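Local atomic coordinates of putative branched chain amino acid ABC transporter, periplasmic amino acid-binding protein (Brucella ovis, PDB entry 4XFK), a protein that probably serves as the periplasmic binding component of an ABC transport system for amino acids, capturing branched-chain and related amino acids. Residues 215-229 / 240-254. The protein carries 1 engineered substitution. Numbering follows the deposited sequence.
Sequences TVFTGNWSNDLLLLM and KFATSFLDQPGNIGN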
# COMPACT_ATOMS: atom_id res chain seq x y z
N THR A 215 -4.96 -21.64 -7.93
CA THR A 215 -4.76 -20.29 -7.44
C THR A 215 -4.14 -19.45 -8.54
O THR A 215 -3.25 -19.91 -9.26
CB THR A 215 -3.79 -20.29 -6.25
OG1 THR A 215 -4.26 -21.21 -5.26
CG2 THR A 215 -3.68 -18.90 -5.63
N VAL A 216 -4.62 -18.21 -8.67
CA VAL A 216 -4.02 -17.23 -9.57
C VAL A 216 -3.47 -16.09 -8.73
O VAL A 216 -4.23 -15.31 -8.16
CB VAL A 216 -5.04 -16.68 -10.58
CG1 VAL A 216 -4.36 -15.67 -11.50
CG2 VAL A 216 -5.67 -17.82 -11.38
N PHE A 217 -2.15 -16.00 -8.62
CA PHE A 217 -1.53 -14.90 -7.89
C PHE A 217 -1.45 -13.67 -8.77
O PHE A 217 -0.96 -13.74 -9.90
CB PHE A 217 -0.12 -15.27 -7.45
CG PHE A 217 -0.06 -16.32 -6.37
CD1 PHE A 217 -0.38 -16.00 -5.05
CD2 PHE A 217 0.34 -17.62 -6.66
CE1 PHE A 217 -0.31 -16.96 -4.06
CE2 PHE A 217 0.40 -18.57 -5.67
CZ PHE A 217 0.08 -18.25 -4.37
N THR A 218 -1.90 -12.52 -8.25
CA THR A 218 -1.79 -11.29 -9.01
C THR A 218 -1.71 -10.07 -8.12
O THR A 218 -2.46 -9.94 -7.15
CB THR A 218 -2.95 -11.12 -10.04
OG1 THR A 218 -2.76 -9.90 -10.76
CG2 THR A 218 -4.32 -11.11 -9.37
N GLY A 219 -0.80 -9.16 -8.48
CA GLY A 219 -0.71 -7.84 -7.87
C GLY A 219 -1.45 -6.77 -8.66
O GLY A 219 -1.25 -5.59 -8.42
N ASN A 220 -2.31 -7.17 -9.59
CA ASN A 220 -3.01 -6.20 -10.43
C ASN A 220 -3.94 -5.31 -9.61
O ASN A 220 -4.39 -5.68 -8.52
CB ASN A 220 -3.80 -6.90 -11.54
CG ASN A 220 -2.91 -7.46 -12.62
OD1 ASN A 220 -1.69 -7.53 -12.48
ND2 ASN A 220 -3.52 -7.86 -13.73
N TRP A 221 -4.21 -4.12 -10.14
CA TRP A 221 -5.11 -3.17 -9.51
C TRP A 221 -5.68 -2.27 -10.59
O TRP A 221 -5.29 -2.39 -11.76
CB TRP A 221 -4.36 -2.34 -8.45
CG TRP A 221 -3.12 -1.65 -8.95
CD1 TRP A 221 -1.91 -2.23 -9.22
CD2 TRP A 221 -2.96 -0.25 -9.22
NE1 TRP A 221 -1.02 -1.28 -9.64
CE2 TRP A 221 -1.63 -0.06 -9.65
CE3 TRP A 221 -3.81 0.86 -9.13
CZ2 TRP A 221 -1.13 1.20 -9.99
CZ3 TRP A 221 -3.31 2.11 -9.48
CH2 TRP A 221 -1.98 2.26 -9.90
N SER A 222 -6.59 -1.39 -10.21
CA SER A 222 -7.32 -0.57 -11.18
C SER A 222 -7.96 -1.48 -12.24
O SER A 222 -8.38 -2.60 -11.93
CB SER A 222 -6.39 0.49 -11.81
OG SER A 222 -7.11 1.42 -12.60
N ASN A 223 -8.04 -1.01 -13.48
CA ASN A 223 -8.67 -1.80 -14.54
C ASN A 223 -8.02 -3.16 -14.77
O ASN A 223 -8.71 -4.11 -15.16
CB ASN A 223 -8.68 -0.99 -15.83
CG ASN A 223 -9.39 0.32 -15.67
OD1 ASN A 223 -8.81 1.39 -15.90
ND2 ASN A 223 -10.63 0.26 -15.23
N ASP A 224 -6.73 -3.27 -14.51
CA ASP A 224 -6.01 -4.52 -14.72
C ASP A 224 -6.47 -5.62 -13.77
O ASP A 224 -6.22 -6.79 -14.05
CB ASP A 224 -4.51 -4.31 -14.61
CG ASP A 224 -3.93 -3.60 -15.81
OD1 ASP A 224 -4.60 -3.53 -16.87
OD2 ASP A 224 -2.79 -3.12 -15.70
N LEU A 225 -7.09 -5.26 -12.65
CA LEU A 225 -7.79 -6.26 -11.84
C LEU A 225 -9.30 -6.23 -12.08
O LEU A 225 -9.91 -7.28 -12.22
CB LEU A 225 -7.45 -6.17 -10.34
CG LEU A 225 -7.98 -7.32 -9.47
CD1 LEU A 225 -7.58 -8.69 -10.04
CD2 LEU A 225 -7.47 -7.19 -8.05
N LEU A 226 -9.91 -5.05 -12.15
CA LEU A 226 -11.35 -4.94 -12.37
C LEU A 226 -11.81 -5.70 -13.62
O LEU A 226 -12.78 -6.46 -13.58
CB LEU A 226 -11.77 -3.46 -12.47
CG LEU A 226 -11.65 -2.60 -11.21
CD1 LEU A 226 -11.66 -1.11 -11.54
CD2 LEU A 226 -12.76 -2.94 -10.23
N LEU A 227 -11.10 -5.49 -14.73
CA LEU A 227 -11.52 -6.10 -15.99
C LEU A 227 -11.08 -7.56 -16.08
O LEU A 227 -11.70 -8.36 -16.78
CB LEU A 227 -11.00 -5.31 -17.19
CG LEU A 227 -11.51 -3.87 -17.30
CD1 LEU A 227 -10.95 -3.20 -18.54
CD2 LEU A 227 -13.05 -3.82 -17.27
N LEU A 228 -10.01 -7.90 -15.37
CA LEU A 228 -9.59 -9.29 -15.26
C LEU A 228 -10.65 -10.10 -14.51
O LEU A 228 -11.02 -11.20 -14.93
CB LEU A 228 -8.23 -9.37 -14.56
CG LEU A 228 -7.67 -10.77 -14.29
CD1 LEU A 228 -7.59 -11.62 -15.56
CD2 LEU A 228 -6.29 -10.66 -13.62
N MET A 229 -11.16 -9.55 -13.40
CA MET A 229 -12.23 -10.19 -12.64
C MET A 229 -13.48 -10.35 -13.50
O MET A 229 -14.14 -11.39 -13.47
CB MET A 229 -12.56 -9.41 -11.37
CG MET A 229 -11.45 -9.40 -10.33
SD MET A 229 -10.86 -11.05 -9.87
CE MET A 229 -12.28 -11.70 -8.99
N LYS A 240 -9.23 -19.60 -7.86
CA LYS A 240 -9.42 -18.42 -7.04
C LYS A 240 -8.19 -17.53 -7.10
O LYS A 240 -7.06 -18.00 -7.10
CB LYS A 240 -9.76 -18.82 -5.61
CG LYS A 240 -11.08 -19.58 -5.49
CD LYS A 240 -12.26 -18.78 -6.07
CE LYS A 240 -13.52 -19.62 -6.20
NZ LYS A 240 -14.61 -18.83 -6.86
N PHE A 241 -8.43 -16.22 -7.18
CA PHE A 241 -7.35 -15.25 -7.17
C PHE A 241 -6.80 -15.07 -5.76
O PHE A 241 -7.54 -15.02 -4.79
CB PHE A 241 -7.83 -13.91 -7.72
CG PHE A 241 -8.09 -13.90 -9.20
CD1 PHE A 241 -7.07 -13.65 -10.10
CD2 PHE A 241 -9.36 -14.13 -9.69
CE1 PHE A 241 -7.32 -13.64 -11.46
CE2 PHE A 241 -9.61 -14.12 -11.06
CZ PHE A 241 -8.59 -13.88 -11.94
N ALA A 242 -5.47 -14.98 -5.67
CA ALA A 242 -4.80 -14.64 -4.43
C ALA A 242 -4.08 -13.33 -4.68
O ALA A 242 -3.17 -13.27 -5.52
CB ALA A 242 -3.82 -15.74 -4.03
N THR A 243 -4.50 -12.28 -3.98
CA THR A 243 -4.19 -10.93 -4.41
C THR A 243 -3.69 -10.04 -3.29
O THR A 243 -3.79 -10.37 -2.10
CB THR A 243 -5.45 -10.23 -4.96
OG1 THR A 243 -6.34 -9.90 -3.88
CG2 THR A 243 -6.17 -11.10 -5.99
N SER A 244 -3.17 -8.88 -3.70
CA SER A 244 -2.89 -7.79 -2.79
C SER A 244 -3.99 -6.74 -2.79
O SER A 244 -4.15 -6.05 -1.79
CB SER A 244 -1.56 -7.12 -3.18
OG SER A 244 -1.48 -6.90 -4.58
N PHE A 245 -4.75 -6.63 -3.88
CA PHE A 245 -5.61 -5.45 -4.08
C PHE A 245 -7.06 -5.76 -4.44
O PHE A 245 -7.77 -4.88 -4.94
CB PHE A 245 -5.02 -4.52 -5.15
CG PHE A 245 -3.62 -4.05 -4.84
CD1 PHE A 245 -3.29 -3.53 -3.60
CD2 PHE A 245 -2.63 -4.14 -5.81
CE1 PHE A 245 -1.99 -3.12 -3.33
CE2 PHE A 245 -1.34 -3.72 -5.55
CZ PHE A 245 -1.01 -3.20 -4.30
N LEU A 246 -7.54 -6.97 -4.17
CA LEU A 246 -8.91 -7.30 -4.56
C LEU A 246 -9.96 -6.44 -3.86
O LEU A 246 -11.05 -6.26 -4.40
CB LEU A 246 -9.21 -8.78 -4.35
CG LEU A 246 -10.50 -9.30 -4.99
CD1 LEU A 246 -10.46 -9.17 -6.51
CD2 LEU A 246 -10.76 -10.73 -4.58
N ASP A 247 -9.65 -5.90 -2.69
CA ASP A 247 -10.64 -5.10 -1.96
C ASP A 247 -10.74 -3.65 -2.46
O ASP A 247 -11.47 -2.85 -1.88
CB ASP A 247 -10.45 -5.17 -0.44
CG ASP A 247 -9.14 -4.59 0.02
OD1 ASP A 247 -8.18 -4.59 -0.77
OD2 ASP A 247 -9.07 -4.13 1.18
N GLN A 248 -10.04 -3.30 -3.54
CA GLN A 248 -10.34 -2.05 -4.22
C GLN A 248 -11.81 -2.04 -4.60
O GLN A 248 -12.31 -3.02 -5.15
CB GLN A 248 -9.49 -1.88 -5.48
CG GLN A 248 -9.87 -0.60 -6.23
CD GLN A 248 -8.94 -0.24 -7.36
OE1 GLN A 248 -8.11 -1.05 -7.79
NE2 GLN A 248 -9.05 0.99 -7.85
N PRO A 249 -12.51 -0.94 -4.32
CA PRO A 249 -13.93 -0.88 -4.69
C PRO A 249 -14.17 -1.21 -6.16
O PRO A 249 -13.43 -0.71 -7.03
CB PRO A 249 -14.31 0.56 -4.37
CG PRO A 249 -13.41 0.92 -3.22
CD PRO A 249 -12.09 0.25 -3.55
N GLY A 250 -15.15 -2.07 -6.42
CA GLY A 250 -15.55 -2.44 -7.76
C GLY A 250 -15.28 -3.90 -8.15
O GLY A 250 -16.00 -4.47 -8.98
N ASN A 251 -14.23 -4.50 -7.59
CA ASN A 251 -13.84 -5.85 -7.98
C ASN A 251 -14.86 -6.94 -7.66
O ASN A 251 -15.07 -7.85 -8.46
CB ASN A 251 -12.51 -6.23 -7.35
CG ASN A 251 -11.35 -5.57 -8.01
OD1 ASN A 251 -11.25 -5.54 -9.23
ND2 ASN A 251 -10.43 -5.05 -7.21
N ILE A 252 -15.47 -6.87 -6.48
CA ILE A 252 -16.41 -7.90 -6.06
C ILE A 252 -17.71 -7.82 -6.87
O ILE A 252 -18.25 -8.86 -7.27
CB ILE A 252 -16.66 -7.87 -4.54
CG1 ILE A 252 -15.33 -8.07 -3.81
CG2 ILE A 252 -17.69 -8.92 -4.13
CD1 ILE A 252 -14.53 -9.26 -4.32
N GLY A 253 -18.17 -6.61 -7.16
CA GLY A 253 -19.29 -6.45 -8.07
C GLY A 253 -18.98 -7.07 -9.42
O GLY A 253 -19.80 -7.80 -9.98
N ASN A 254 -17.79 -6.82 -9.95
CA ASN A 254 -17.41 -7.37 -11.25
C ASN A 254 -17.26 -8.89 -11.22
O ASN A 254 -17.44 -9.55 -12.24
CB ASN A 254 -16.13 -6.73 -11.77
CG ASN A 254 -16.37 -5.43 -12.49
OD1 ASN A 254 -17.45 -4.84 -12.39
ND2 ASN A 254 -15.37 -4.96 -13.21
O HOH W 1 -4.01 -7.64 -6.55
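Val216 and Ala242 are joined in the parallel pairing of strands 215-218 and 240-243: Val216 N donates to Lys240 O, Ala242 N to Val216 O (2.8 Å) and Thr218 N to Ala242 O. Where the strands give way to loops, water 1 donates to Thr218 O and Asn220 O and accepts from Phe245 N, joining the two segments.

Apolar side chains pack between the sheet and helix 223-235. The Phe241 ring lies alongside Val216 CG1 (3.6 Å from CE1), while Leu228 CD2 reaches CE1. Bent at chi2 and chi3 (-53° and -69°), the Met229 chain, in one of its two conformers, runs past this ring in the opposite direction and sets SD 3.9 Å from its centroid, an oblique Met-aromatic contact. On the other sheet face, Ala242 CB touches Thr215 CG2 and Phe217 CD1.

Two amide side chains grip the helix start and first turn. Extended Gln248 brings OE1 to Ser222 N (2.9 Å), which approaches a lone pair within the side-chain carbonyl plane. Asn254 ND2 donates almost straight to Leu226 O (3.0 Å, 174°), from above that carbonyl's plane. Asn251 lies across Leu225 and Leu226, its ND2 bonded to Leu246 O.

Strand 215-218, helix 223-235 and strand 240-243 form a beta-alpha-beta unit, as repeated in the parallel part of a periplasmic binding protein lobe.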